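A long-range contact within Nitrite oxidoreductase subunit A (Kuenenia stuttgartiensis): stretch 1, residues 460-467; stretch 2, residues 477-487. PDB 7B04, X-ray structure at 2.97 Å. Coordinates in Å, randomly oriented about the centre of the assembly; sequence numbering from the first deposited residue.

Stretch 1 (460-467) PVLEGSFK
Stretch 2, residues 477-487: EVMTLLEMYKI

How do the two backbones run past each other? Residues 465-467 and 477-480 form neighbouring antiparallel strands, their axes 4.7 Å apart at closest and their directions 157° apart. Ser465 lies opposite Met479 in a non-hydrogen-bonded pair (CA to CA 4.1 Å), Phe466 opposite Val478 in a hydrogen-bonded pair (CA to CA 5.3 Å), and Lys467 opposite Glu477 in another non-hydrogen-bonded pair (CA to CA 4.7 Å). Phe466 N donates to Val478 O at 2.7 Å, and Val478 N returns the bond to Phe466 O at 3.0 Å. Two residues on in stretch 2, past the Ser465-Met479 pair, Thr480 N donates to Gly464 O at 3.1 Å. Stretch 1 before Ser465 is loop, whereas stretch 2 turns into a helix at Leu481; together they bury 536 Å².

What does Phe466, which has the largest covered area, contribute? Its backbone is extended (phi/psi -123/154), and its side chain shares a sheet face with Val478, while Ser465 and Met479 occupy the other. With chi1 m (-54°) and chi2 -85°, the ring runs back alongside Gly464, with Phe466 CZ 3.8 Å from Gly464 CA, and presents its edge to Thr480 CG2, 4.4 Å from Phe466 CE2. Phe466 CB packs 4.1 Å from Val478 CG2, with Val478 also m. Gly464 suits this turn: at phi/psi 135/144 a CB would jam against the preceding carbonyl and stand 2.5 Å from Phe466 CZ.

Why is threonine well placed at position 480? Buried and pointing toward stretch 1, Thr480 joins strand to helix with phi/psi -71/147 and chi1 p (70°). Its hydroxyl serves both sides: Thr480 OG1 donates to Leu462 O at 2.7 Å and accepts from Glu483 N at 2.8 Å, capping the helix. The methyl packs against the backbone of the loop, with Thr480 CG2 3.7 Å from Val461 O and 3.6 Å from Glu463 C. The helix then proceeds regularly, Met484 N donating to Thr480 O at 2.8 Å.

How does the loop rest on the helix? Leu462 (phi/psi -74/-38; chi1 m, chi2 t) sets its CB 3.9 Å from Leu482 CD1, an apolar contact between buried residues; Leu482 is t at chi1 and chi2. Glu463 extends along the more exposed side at phi/psi -109/161, with chi1 m, chi2 t and chi3 -50°. Its OE2 forms a salt bridge with Lys486 NZ, modelled at a very short 2.4 Å, and Lys486 NZ also bridges Glu483 OE2 at 3.2 Å. The lysine charge thus lies between two acids, although its NZ is crowded in the model and less surely placed.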

ATOM      1  N   PRO B 460     -29.980  16.149 -38.602  1.00 70.55           N
ATOM      2  CA  PRO B 460     -29.196  15.124 -39.303  1.00 65.12           C
ATOM      3  C   PRO B 460     -29.887  13.768 -39.294  1.00 61.85           C
ATOM      4  O   PRO B 460     -30.808  13.511 -38.515  1.00 62.20           O
ATOM      5  CB  PRO B 460     -27.884  15.076 -38.508  1.00 60.03           C
ATOM      6  CG  PRO B 460     -27.814  16.393 -37.800  1.00 60.17           C
ATOM      7  CD  PRO B 460     -29.234  16.752 -37.486  1.00 66.86           C
ATOM      8  N   VAL B 461     -29.453  12.906 -40.211  1.00 60.23           N
ATOM      9  CA  VAL B 461     -29.925  11.528 -40.270  1.00 58.46           C
ATOM     10  C   VAL B 461     -28.780  10.609 -39.865  1.00 56.86           C
ATOM     11  O   VAL B 461     -27.651  10.748 -40.354  1.00 58.57           O
ATOM     12  CB  VAL B 461     -30.466  11.158 -41.665  1.00 65.19           C
ATOM     13  CG1 VAL B 461     -31.646  12.033 -42.028  1.00 61.95           C
ATOM     14  CG2 VAL B 461     -29.380  11.247 -42.732  1.00 65.47           C
ATOM     15  N   LEU B 462     -29.068   9.699 -38.935  1.00 63.24           N
ATOM     16  CA  LEU B 462     -28.072   8.744 -38.469  1.00 68.53           C
ATOM     17  C   LEU B 462     -27.807   7.661 -39.507  1.00 58.15           C
ATOM     18  O   LEU B 462     -26.672   7.196 -39.629  1.00 57.39           O
ATOM     19  CB  LEU B 462     -28.477   8.157 -37.112  1.00 50.71           C
ATOM     20  CG  LEU B 462     -28.327   9.233 -36.023  1.00 55.39           C
ATOM     21  CD1 LEU B 462     -28.577   8.665 -34.637  1.00 61.07           C
ATOM     22  CD2 LEU B 462     -26.960   9.910 -36.102  1.00 59.65           C
ATOM     23  N   GLU B 463     -28.839   7.197 -40.204  1.00 54.25           N
ATOM     24  CA  GLU B 463     -28.689   6.134 -41.186  1.00 61.11           C
ATOM     25  C   GLU B 463     -28.845   6.679 -42.598  1.00 62.88           C
ATOM     26  O   GLU B 463     -29.420   7.746 -42.822  1.00 65.66           O
ATOM     27  CB  GLU B 463     -29.720   5.027 -40.966  1.00 60.63           C
ATOM     28  CG  GLU B 463     -29.679   4.412 -39.590  1.00 52.12           C
ATOM     29  CD  GLU B 463     -30.771   3.385 -39.392  1.00 61.02           C
ATOM     30  OE1 GLU B 463     -31.944   3.696 -39.687  1.00 68.13           O
ATOM     31  OE2 GLU B 463     -30.454   2.263 -38.940  1.00 65.83           O
ATOM     32  N   GLY B 464     -28.343   5.909 -43.559  1.00 58.11           N
ATOM     33  CA  GLY B 464     -28.455   6.281 -44.951  1.00 73.48           C
ATOM     34  C   GLY B 464     -27.185   6.110 -45.761  1.00 78.92           C
ATOM     35  O   GLY B 464     -26.070   6.318 -45.269  1.00 74.83           O
ATOM     36  N   SER B 465     -27.362   5.721 -47.019  1.00 79.59           N
ATOM     37  CA  SER B 465     -26.289   5.642 -47.999  1.00 73.81           C
ATOM     38  C   SER B 465     -26.765   6.449 -49.191  1.00 70.21           C
ATOM     39  O   SER B 465     -27.839   6.174 -49.737  1.00 71.36           O
ATOM     40  CB  SER B 465     -25.985   4.197 -48.403  1.00 66.10           C
ATOM     41  OG  SER B 465     -25.502   3.452 -47.300  1.00 66.14           O
ATOM     42  N   PHE B 466     -25.986   7.437 -49.596  1.00 71.17           N
ATOM     43  CA  PHE B 466     -26.467   8.403 -50.563  1.00 67.62           C
ATOM     44  C   PHE B 466     -25.537   8.430 -51.759  1.00 75.86           C
ATOM     45  O   PHE B 466     -24.341   8.141 -51.649  1.00 71.32           O
ATOM     46  CB  PHE B 466     -26.569   9.794 -49.927  1.00 68.19           C
ATOM     47  CG  PHE B 466     -27.397   9.814 -48.677  1.00 72.29           C
ATOM     48  CD1 PHE B 466     -28.772   9.952 -48.745  1.00 74.97           C
ATOM     49  CD2 PHE B 466     -26.804   9.663 -47.434  1.00 71.98           C
ATOM     50  CE1 PHE B 466     -29.539   9.955 -47.598  1.00 72.49           C
ATOM     51  CE2 PHE B 466     -27.566   9.667 -46.281  1.00 68.79           C
ATOM     52  CZ  PHE B 466     -28.936   9.815 -46.363  1.00 70.69           C
ATOM     53  N   LYS B 467     -26.092   8.817 -52.898  1.00 83.23           N
ATOM     54  CA  LYS B 467     -25.299   8.995 -54.096  1.00 73.54           C
ATOM     55  C   LYS B 467     -25.130  10.486 -54.309  1.00 65.38           C
ATOM     56  O   LYS B 467     -26.109  11.240 -54.309  1.00 55.95           O
ATOM     57  CB  LYS B 467     -25.965   8.346 -55.312  1.00 58.01           C
ATOM     58  N   GLU B 477     -20.061   7.953 -53.769  1.00 71.29           N
ATOM     59  CA  GLU B 477     -21.015   7.444 -52.794  1.00 71.01           C
ATOM     60  C   GLU B 477     -20.608   7.856 -51.384  1.00 69.15           C
ATOM     61  O   GLU B 477     -19.470   7.614 -50.967  1.00 65.82           O
ATOM     62  CB  GLU B 477     -21.115   5.921 -52.890  1.00 58.68           C
ATOM     63  N   VAL B 478     -21.535   8.472 -50.651  1.00 65.54           N
ATOM     64  CA  VAL B 478     -21.300   8.879 -49.272  1.00 56.70           C
ATOM     65  C   VAL B 478     -22.371   8.255 -48.384  1.00 65.08           C
ATOM     66  O   VAL B 478     -23.547   8.184 -48.763  1.00 70.56           O
ATOM     67  CB  VAL B 478     -21.276  10.419 -49.126  1.00 61.05           C
ATOM     68  CG1 VAL B 478     -20.351  11.038 -50.163  1.00 65.05           C
ATOM     69  CG2 VAL B 478     -22.670  11.011 -49.255  1.00 64.35           C
ATOM     70  N   MET B 479     -21.958   7.766 -47.216  1.00 67.72           N
ATOM     71  CA  MET B 479     -22.877   7.138 -46.275  1.00 64.79           C
ATOM     72  C   MET B 479     -22.512   7.544 -44.854  1.00 69.19           C
ATOM     73  O   MET B 479     -21.406   8.023 -44.588  1.00 64.23           O
ATOM     74  CB  MET B 479     -22.884   5.614 -46.409  1.00 61.10           C
ATOM     75  CG  MET B 479     -21.516   4.998 -46.343  1.00 54.95           C
ATOM     76  SD  MET B 479     -21.559   3.229 -46.644  1.00 60.65           S
ATOM     77  CE  MET B 479     -19.845   2.976 -47.064  1.00 55.29           C
ATOM     78  N   THR B 480     -23.449   7.321 -43.936  1.00 69.72           N
ATOM     79  CA  THR B 480     -23.248   7.732 -42.554  1.00 60.36           C
ATOM     80  C   THR B 480     -22.209   6.855 -41.866  1.00 63.23           C
ATOM     81  O   THR B 480     -22.066   5.666 -42.167  1.00 65.34           O
ATOM     82  CB  THR B 480     -24.564   7.681 -41.775  1.00 61.81           C
ATOM     83  OG1 THR B 480     -24.967   6.321 -41.588  1.00 59.82           O
ATOM     84  CG2 THR B 480     -25.667   8.423 -42.514  1.00 63.30           C
ATOM     85  N   LEU B 481     -21.467   7.468 -40.937  1.00 58.77           N
ATOM     86  CA  LEU B 481     -20.533   6.703 -40.115  1.00 57.54           C
ATOM     87  C   LEU B 481     -21.242   5.560 -39.406  1.00 57.34           C
ATOM     88  O   LEU B 481     -20.681   4.468 -39.253  1.00 55.50           O
ATOM     89  CB  LEU B 481     -19.844   7.614 -39.097  1.00 55.03           C
ATOM     90  CG  LEU B 481     -18.876   6.893 -38.156  1.00 61.01           C
ATOM     91  CD1 LEU B 481     -17.738   6.238 -38.934  1.00 53.88           C
ATOM     92  CD2 LEU B 481     -18.339   7.838 -37.090  1.00 58.20           C
ATOM     93  N   LEU B 482     -22.484   5.789 -38.977  1.00 55.68           N
ATOM     94  CA  LEU B 482     -23.253   4.724 -38.346  1.00 58.40           C
ATOM     95  C   LEU B 482     -23.525   3.593 -39.330  1.00 59.97           C
ATOM     96  O   LEU B 482     -23.423   2.412 -38.973  1.00 61.45           O
ATOM     97  CB  LEU B 482     -24.560   5.287 -37.791  1.00 56.68           C
ATOM     98  CG  LEU B 482     -25.199   4.553 -36.614  1.00 56.97           C
ATOM     99  CD1 LEU B 482     -25.970   5.530 -35.743  1.00 58.58           C
ATOM    100  CD2 LEU B 482     -26.111   3.446 -37.104  1.00 59.59           C
ATOM    101  N   GLU B 483     -23.877   3.931 -40.574  1.00 58.83           N
ATOM    102  CA  GLU B 483     -23.984   2.903 -41.604  1.00 63.76           C
ATOM    103  C   GLU B 483     -22.657   2.182 -41.792  1.00 58.06           C
ATOM    104  O   GLU B 483     -22.623   0.950 -41.881  1.00 60.02           O
ATOM    105  CB  GLU B 483     -24.469   3.505 -42.923  1.00 58.69           C
ATOM    106  CG  GLU B 483     -25.977   3.718 -42.990  1.00 58.03           C
ATOM    107  CD  GLU B 483     -26.760   2.419 -43.045  1.00 63.74           C
ATOM    108  OE1 GLU B 483     -26.246   1.429 -43.607  1.00 68.82           O
ATOM    109  OE2 GLU B 483     -27.895   2.387 -42.520  1.00 62.57           O
ATOM    110  N   MET B 484     -21.591   2.967 -41.893  1.00 51.68           N
ATOM    111  CA  MET B 484     -20.245   2.381 -42.039  1.00 55.43           C
ATOM    112  C   MET B 484     -19.980   1.571 -40.773  1.00 61.19           C
ATOM    113  O   MET B 484     -19.450   0.471 -40.877  1.00 62.96           O
ATOM    114  CB  MET B 484     -19.181   3.460 -42.224  1.00 49.05           C
ATOM    115  CG  MET B 484     -19.285   4.196 -43.538  1.00 52.53           C
ATOM    116  SD  MET B 484     -17.751   4.944 -44.098  1.00 58.38           S
ATOM    117  CE  MET B 484     -17.317   3.880 -45.461  1.00 40.61           C
ATOM    118  N   TYR B 485     -20.392   2.060 -39.609  1.00 51.56           N
ATOM    119  CA  TYR B 485     -20.159   1.235 -38.397  1.00 57.54           C
ATOM    120  C   TYR B 485     -20.969  -0.063 -38.470  1.00 60.22           C
ATOM    121  O   TYR B 485     -20.469  -1.101 -38.049  1.00 61.29           O
ATOM    122  CB  TYR B 485     -20.293   2.044 -37.109  1.00 55.01           C
ATOM    123  CG  TYR B 485     -18.969   2.437 -36.510  1.00 54.17           C
ATOM    124  CD1 TYR B 485     -18.233   1.561 -35.739  1.00 51.24           C
ATOM    125  CD2 TYR B 485     -18.434   3.679 -36.750  1.00 55.04           C
ATOM    126  CE1 TYR B 485     -17.012   1.916 -35.203  1.00 50.69           C
ATOM    127  CE2 TYR B 485     -17.211   4.046 -36.228  1.00 57.39           C
ATOM    128  CZ  TYR B 485     -16.495   3.165 -35.454  1.00 54.58           C
ATOM    129  OH  TYR B 485     -15.295   3.565 -34.959  1.00 50.93           O
ATOM    130  N   LYS B 486     -22.183   0.006 -39.010  1.00 60.97           N
ATOM    131  CA  LYS B 486     -23.088  -1.159 -39.153  1.00 59.25           C
ATOM    132  C   LYS B 486     -22.387  -2.221 -39.997  1.00 56.90           C
ATOM    133  O   LYS B 486     -22.568  -3.386 -39.719  1.00 53.42           O
ATOM    134  CB  LYS B 486     -24.332  -0.694 -39.908  1.00 58.40           C
ATOM    135  CG  LYS B 486     -25.615  -0.606 -39.104  1.00 61.56           C
ATOM    136  CD  LYS B 486     -26.698   0.087 -39.880  1.00 60.92           C
ATOM    137  CE  LYS B 486     -27.816   0.628 -39.022  1.00 57.62           C
ATOM    138  NZ  LYS B 486     -28.145   2.019 -39.394  1.00 62.03           N
ATOM    139  N   ILE B 487     -21.670  -1.817 -41.034  1.00 53.13           N
ATOM    140  CA  ILE B 487     -20.915  -2.766 -41.833  1.00 58.16           C
ATOM    141  C   ILE B 487     -19.606  -3.121 -41.149  1.00 57.76           C
ATOM    142  O   ILE B 487     -19.076  -4.219 -41.352  1.00 49.86           O
ATOM    143  CB  ILE B 487     -20.726  -2.228 -43.265  1.00 60.72           C
ATOM    144  CG1 ILE B 487     -21.968  -1.423 -43.655  1.00 61.82           C
ATOM    145  CG2 ILE B 487     -20.588  -3.383 -44.228  1.00 58.23           C
ATOM    146  CD1 ILE B 487     -22.016  -0.963 -45.093  1.00 65.72           C
TER